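Local coordinates for protein mannan endo-1,6-alpha-mannosidase (Chaetomium thermophilum, PDB 6RY0) that probably cleaves or transfers alpha-1,6-linked mannan chains, as a family 76 glycosyl hydrolase linked to building GPI-anchored glycoproteins into the fungal cell wall, at residues N127-A141 against W155-A167. Numbering follows the deposited sequence. Where two conformers were deposited one is given.
Sequences NDDQGFWGMSAMLAA and WLALAQAVWTTQA
W155 lays one face of its indole over A140: the methyl CB sits 3.5 Å from the centroid of the five-membered ring, 11° off its normal, a CH-pi contact. The ring NE1 bonds to P146 O, in the link between the two helices. L156 N lies 4.1 Å from A141 CB, and L158 CB meets A137 CB at 3.8 Å. A159 packs its methyl against G134 O and M138 CB; G134 CA and A159 CA are 4.6 Å apart. These small residues let two consecutive antiparallel helices of the mainly helical domain, consistent with the (alpha/alpha)6 barrel of family 76, bring their segment axes to within 7.6 Å. V162 sets CG2 3.8 Å from G134 CA; a CB on G134 would run into V162 CG1. T165 OG1 receives Q130 NE2 at 2.8 Å and gives its own proton to V162 O. Q166 NE2 donates to Q130 OE1 from above the carbonyl plane, 49° out of it. CG anti to the backbone N (chi1 -176°) and an extended chain carry the Q130 amide across to T165 and Q166; D115 O and R171 NH1 also bond it. A leucine here would probably cost T165 OG1 its donor and Q166 NE2 an acceptor, and leave D115 O and R171 NH1 without that amide.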
loop_
_atom_site.group_PDB
_atom_site.type_symbol
_atom_site.label_atom_id
_atom_site.label_comp_id
_atom_site.label_asym_id
_atom_site.label_seq_id
_atom_site.Cartn_x
_atom_site.Cartn_y
_atom_site.Cartn_z
ATOM N N ASN A 127 12.508 3.940 -2.437
ATOM C CA ASN A 127 11.741 4.576 -1.380
ATOM C C ASN A 127 10.325 4.014 -1.300
ATOM O O ASN A 127 9.730 3.929 -0.217
ATOM C CB ASN A 127 11.707 6.085 -1.575
ATOM C CG ASN A 127 12.973 6.733 -1.095
ATOM O OD1 ASN A 127 13.267 6.693 0.096
ATOM N ND2 ASN A 127 13.712 7.357 -2.010
ATOM N N ASP A 128 9.748 3.645 -2.439
ATOM C CA ASP A 128 8.445 2.984 -2.437
ATOM C C ASP A 128 8.507 1.585 -1.806
ATOM O O ASP A 128 7.629 1.216 -1.039
ATOM C CB ASP A 128 7.855 2.906 -3.865
ATOM C CG ASP A 128 8.787 2.296 -4.931
ATOM O OD1 ASP A 128 10.017 2.272 -4.760
ATOM O OD2 ASP A 128 8.274 1.800 -5.953
ATOM N N ASP A 129 9.532 0.807 -2.131
ATOM C CA ASP A 129 9.632 -0.524 -1.562
ATOM C C ASP A 129 9.718 -0.450 -0.045
ATOM O O ASP A 129 8.991 -1.131 0.683
ATOM C CB ASP A 129 10.845 -1.280 -2.101
ATOM C CG ASP A 129 10.905 -1.308 -3.581
ATOM O OD1 ASP A 129 11.495 -0.419 -4.165
ATOM O OD2 ASP A 129 10.345 -2.202 -4.190
ATOM N N GLN A 130 10.636 0.377 0.438
ATOM C CA GLN A 130 10.797 0.592 1.873
ATOM C C GLN A 130 9.506 1.171 2.465
ATOM O O GLN A 130 9.064 0.758 3.550
ATOM C CB GLN A 130 11.969 1.556 2.109
ATOM C CG GLN A 130 12.273 1.760 3.566
ATOM C CD GLN A 130 13.098 2.992 3.866
ATOM O OE1 GLN A 130 13.141 3.933 3.063
ATOM N NE2 GLN A 130 13.723 3.016 5.037
ATOM N N GLY A 131 8.899 2.099 1.746
ATOM C CA GLY A 131 7.680 2.724 2.187
ATOM C C GLY A 131 6.556 1.758 2.400
ATOM O O GLY A 131 5.836 1.903 3.387
ATOM N N PHE A 132 6.382 0.789 1.503
ATOM C CA PHE A 132 5.287 -0.171 1.689
ATOM C C PHE A 132 5.459 -0.989 2.958
ATOM O O PHE A 132 4.478 -1.275 3.643
ATOM C CB PHE A 132 5.115 -1.056 0.467
ATOM C CG PHE A 132 4.146 -0.515 -0.511
ATOM C CD1 PHE A 132 2.815 -0.820 -0.411
ATOM C CD2 PHE A 132 4.553 0.338 -1.531
ATOM C CE1 PHE A 132 1.881 -0.279 -1.308
ATOM C CE2 PHE A 132 3.619 0.882 -2.397
ATOM C CZ PHE A 132 2.289 0.554 -2.254
ATOM N N TRP A 133 6.692 -1.382 3.294
ATOM C CA TRP A 133 6.930 -2.059 4.567
ATOM C C TRP A 133 6.632 -1.137 5.730
ATOM O O TRP A 133 6.011 -1.544 6.706
ATOM C CB TRP A 133 8.367 -2.585 4.638
ATOM C CG TRP A 133 8.605 -3.814 3.820
ATOM C CD1 TRP A 133 9.126 -3.901 2.582
ATOM C CD2 TRP A 133 8.316 -5.159 4.230
ATOM N NE1 TRP A 133 9.184 -5.231 2.185
ATOM C CE2 TRP A 133 8.713 -6.019 3.199
ATOM C CE3 TRP A 133 7.750 -5.709 5.377
ATOM C CZ2 TRP A 133 8.559 -7.410 3.287
ATOM C CZ3 TRP A 133 7.608 -7.085 5.468
ATOM C CH2 TRP A 133 8.013 -7.916 4.433
ATOM N N GLY A 134 7.071 0.119 5.663
ATOM C CA GLY A 134 6.745 1.080 6.697
ATOM C C GLY A 134 5.258 1.271 6.875
ATOM O O GLY A 134 4.777 1.392 8.011
ATOM N N MET A 135 4.520 1.309 5.764
ATOM C CA MET A 135 3.069 1.438 5.820
ATOM C C MET A 135 2.408 0.230 6.471
ATOM O O MET A 135 1.426 0.389 7.189
ATOM C CB MET A 135 2.544 1.691 4.410
ATOM C CG MET A 135 2.869 3.102 3.937
ATOM S SD MET A 135 2.892 3.268 2.136
ATOM C CE MET A 135 1.227 2.762 1.791
ATOM N N SER A 136 2.929 -0.975 6.218
ATOM C CA SER A 136 2.391 -2.142 6.908
ATOM C C SER A 136 2.654 -2.080 8.415
ATOM O O SER A 136 1.786 -2.470 9.191
ATOM C CB SER A 136 2.972 -3.405 6.299
ATOM O OG SER A 136 2.428 -3.575 5.007
ATOM N N ALA A 137 3.810 -1.569 8.831
ATOM C CA ALA A 137 4.068 -1.396 10.250
ATOM C C ALA A 137 3.138 -0.323 10.853
ATOM O O ALA A 137 2.603 -0.494 11.954
ATOM C CB ALA A 137 5.531 -1.020 10.480
ATOM N N MET A 138 2.941 0.774 10.122
ATOM C CA MET A 138 2.012 1.815 10.562
ATOM C C MET A 138 0.613 1.243 10.750
ATOM O O MET A 138 -0.065 1.519 11.737
ATOM C CB MET A 138 2.005 2.952 9.546
ATOM C CG MET A 138 1.258 4.190 9.961
ATOM S SD MET A 138 2.000 5.106 11.306
ATOM C CE MET A 138 0.866 4.804 12.660
ATOM N N LEU A 139 0.188 0.414 9.793
ATOM C CA LEU A 139 -1.134 -0.224 9.834
ATOM C C LEU A 139 -1.228 -1.149 11.053
ATOM O O LEU A 139 -2.263 -1.200 11.711
ATOM C CB LEU A 139 -1.346 -1.027 8.540
ATOM C CG LEU A 139 -2.742 -1.608 8.401
ATOM C CD1 LEU A 139 -3.815 -0.514 8.279
ATOM C CD2 LEU A 139 -2.785 -2.516 7.183
ATOM N N ALA A 140 -0.159 -1.882 11.357
ATOM C CA ALA A 140 -0.161 -2.732 12.539
ATOM C C ALA A 140 -0.372 -1.908 13.804
ATOM O O ALA A 140 -1.134 -2.292 14.678
ATOM C CB ALA A 140 1.127 -3.547 12.576
ATOM N N ALA A 141 0.273 -0.741 13.905
ATOM C CA ALA A 141 0.045 0.139 15.067
ATOM C C ALA A 141 -1.408 0.648 15.084
ATOM O O ALA A 141 -2.081 0.627 16.116
ATOM C CB ALA A 141 1.039 1.296 15.082
ATOM N N TRP A 155 5.921 -1.852 16.212
ATOM C CA TRP A 155 5.333 -1.400 14.967
ATOM C C TRP A 155 5.467 0.110 14.734
ATOM O O TRP A 155 5.891 0.551 13.668
ATOM C CB TRP A 155 3.859 -1.817 14.847
ATOM C CG TRP A 155 3.606 -3.268 15.053
ATOM C CD1 TRP A 155 2.632 -3.778 15.863
ATOM C CD2 TRP A 155 4.240 -4.391 14.404
ATOM N NE1 TRP A 155 2.620 -5.144 15.770
ATOM C CE2 TRP A 155 3.594 -5.550 14.888
ATOM C CE3 TRP A 155 5.280 -4.544 13.489
ATOM C CZ2 TRP A 155 3.991 -6.822 14.505
ATOM C CZ3 TRP A 155 5.678 -5.809 13.112
ATOM C CH2 TRP A 155 5.034 -6.928 13.612
ATOM N N LEU A 156 5.091 0.919 15.724
ATOM C CA LEU A 156 5.188 2.350 15.561
ATOM C C LEU A 156 6.653 2.749 15.306
ATOM O O LEU A 156 6.940 3.562 14.428
ATOM C CB LEU A 156 4.636 3.090 16.778
ATOM C CG LEU A 156 4.807 4.621 16.768
ATOM C CD1 LEU A 156 4.059 5.264 15.636
ATOM C CD2 LEU A 156 4.361 5.205 18.092
ATOM N N ALA A 157 7.574 2.172 16.075
ATOM C CA ALA A 157 8.991 2.464 15.918
ATOM C C ALA A 157 9.497 2.135 14.513
ATOM O O ALA A 157 10.360 2.839 13.983
ATOM C CB ALA A 157 9.805 1.721 16.948
ATOM N N LEU A 158 9.007 1.050 13.930
ATOM C CA LEU A 158 9.404 0.696 12.570
ATOM C C LEU A 158 8.892 1.712 11.567
ATOM O O LEU A 158 9.625 2.127 10.651
ATOM C CB LEU A 158 8.907 -0.714 12.227
ATOM C CG LEU A 158 9.688 -1.850 12.905
ATOM C CD1 LEU A 158 8.900 -3.128 12.847
ATOM C CD2 LEU A 158 11.076 -2.008 12.277
ATOM N N ALA A 159 7.627 2.122 11.697
ATOM C CA ALA A 159 7.099 3.173 10.830
ATOM C C ALA A 159 7.886 4.467 10.974
ATOM O O ALA A 159 8.204 5.133 9.991
ATOM C CB ALA A 159 5.627 3.385 11.137
ATOM N N GLN A 160 8.193 4.842 12.215
ATOM C CA GLN A 160 8.994 6.024 12.467
ATOM C C GLN A 160 10.379 5.934 11.849
ATOM O O GLN A 160 10.906 6.931 11.367
ATOM C CB GLN A 160 9.163 6.251 13.981
ATOM C CG GLN A 160 7.890 6.664 14.670
ATOM C CD GLN A 160 8.084 6.751 16.158
ATOM O OE1 GLN A 160 8.641 5.855 16.776
ATOM N NE2 GLN A 160 7.601 7.827 16.745
ATOM N N ALA A 161 10.985 4.742 11.858
ATOM C CA ALA A 161 12.314 4.585 11.278
ATOM C C ALA A 161 12.283 4.763 9.772
ATOM O O ALA A 161 13.133 5.438 9.205
ATOM C CB ALA A 161 12.884 3.234 11.635
ATOM N N VAL A 162 11.299 4.157 9.122
ATOM C CA VAL A 162 11.150 4.359 7.684
ATOM C C VAL A 162 10.974 5.832 7.368
ATOM O O VAL A 162 11.682 6.382 6.523
ATOM C CB VAL A 162 10.014 3.489 7.094
ATOM C CG1 VAL A 162 9.761 3.878 5.650
ATOM C CG2 VAL A 162 10.361 2.018 7.233
ATOM N N TRP A 163 10.042 6.483 8.045
ATOM C CA TRP A 163 9.774 7.877 7.780
ATOM C C TRP A 163 11.033 8.727 8.000
ATOM O O TRP A 163 11.355 9.604 7.205
ATOM C CB TRP A 163 8.607 8.353 8.667
ATOM C CG TRP A 163 8.265 9.813 8.431
ATOM C CD1 TRP A 163 7.379 10.307 7.523
ATOM C CD2 TRP A 163 8.847 10.927 9.074
ATOM N NE1 TRP A 163 7.382 11.665 7.554
ATOM C CE2 TRP A 163 8.290 12.076 8.495
ATOM C CE3 TRP A 163 9.787 11.071 10.109
ATOM C CZ2 TRP A 163 8.659 13.355 8.898
ATOM C CZ3 TRP A 163 10.149 12.314 10.513
ATOM C CH2 TRP A 163 9.600 13.452 9.904
ATOM N N THR A 164 11.740 8.475 9.115
ATOM C CA THR A 164 12.911 9.266 9.443
ATOM C C THR A 164 13.992 9.110 8.375
ATOM O O THR A 164 14.607 10.103 7.951
ATOM C CB THR A 164 13.428 8.891 10.837
ATOM O OG1 THR A 164 12.463 9.271 11.819
ATOM C CG2 THR A 164 14.739 9.613 11.116
ATOM N N THR A 165 14.253 7.898 7.915
ATOM C CA THR A 165 15.229 7.704 6.866
ATOM C C THR A 165 14.796 8.385 5.584
ATOM O O THR A 165 15.652 8.874 4.821
ATOM C CB THR A 165 15.573 6.229 6.618
ATOM O OG1 THR A 165 14.449 5.532 6.078
ATOM C CG2 THR A 165 16.134 5.544 7.852
ATOM N N GLN A 166 13.502 8.443 5.318
ATOM C CA GLN A 166 12.978 9.109 4.126
ATOM C C GLN A 166 13.033 10.621 4.230
ATOM O O GLN A 166 13.083 11.294 3.210
ATOM C CB GLN A 166 11.562 8.601 3.798
ATOM C CG GLN A 166 11.604 7.187 3.310
ATOM C CD GLN A 166 10.326 6.628 2.837
ATOM O OE1 GLN A 166 9.299 7.270 2.917
ATOM N NE2 GLN A 166 10.390 5.431 2.282
ATOM N N ALA A 167 13.044 11.143 5.452
ATOM C CA ALA A 167 13.179 12.576 5.726
ATOM C C ALA A 167 14.636 13.032 5.764
ATOM O O ALA A 167 14.911 14.212 5.864
ATOM C CB ALA A 167 12.521 12.907 7.052
#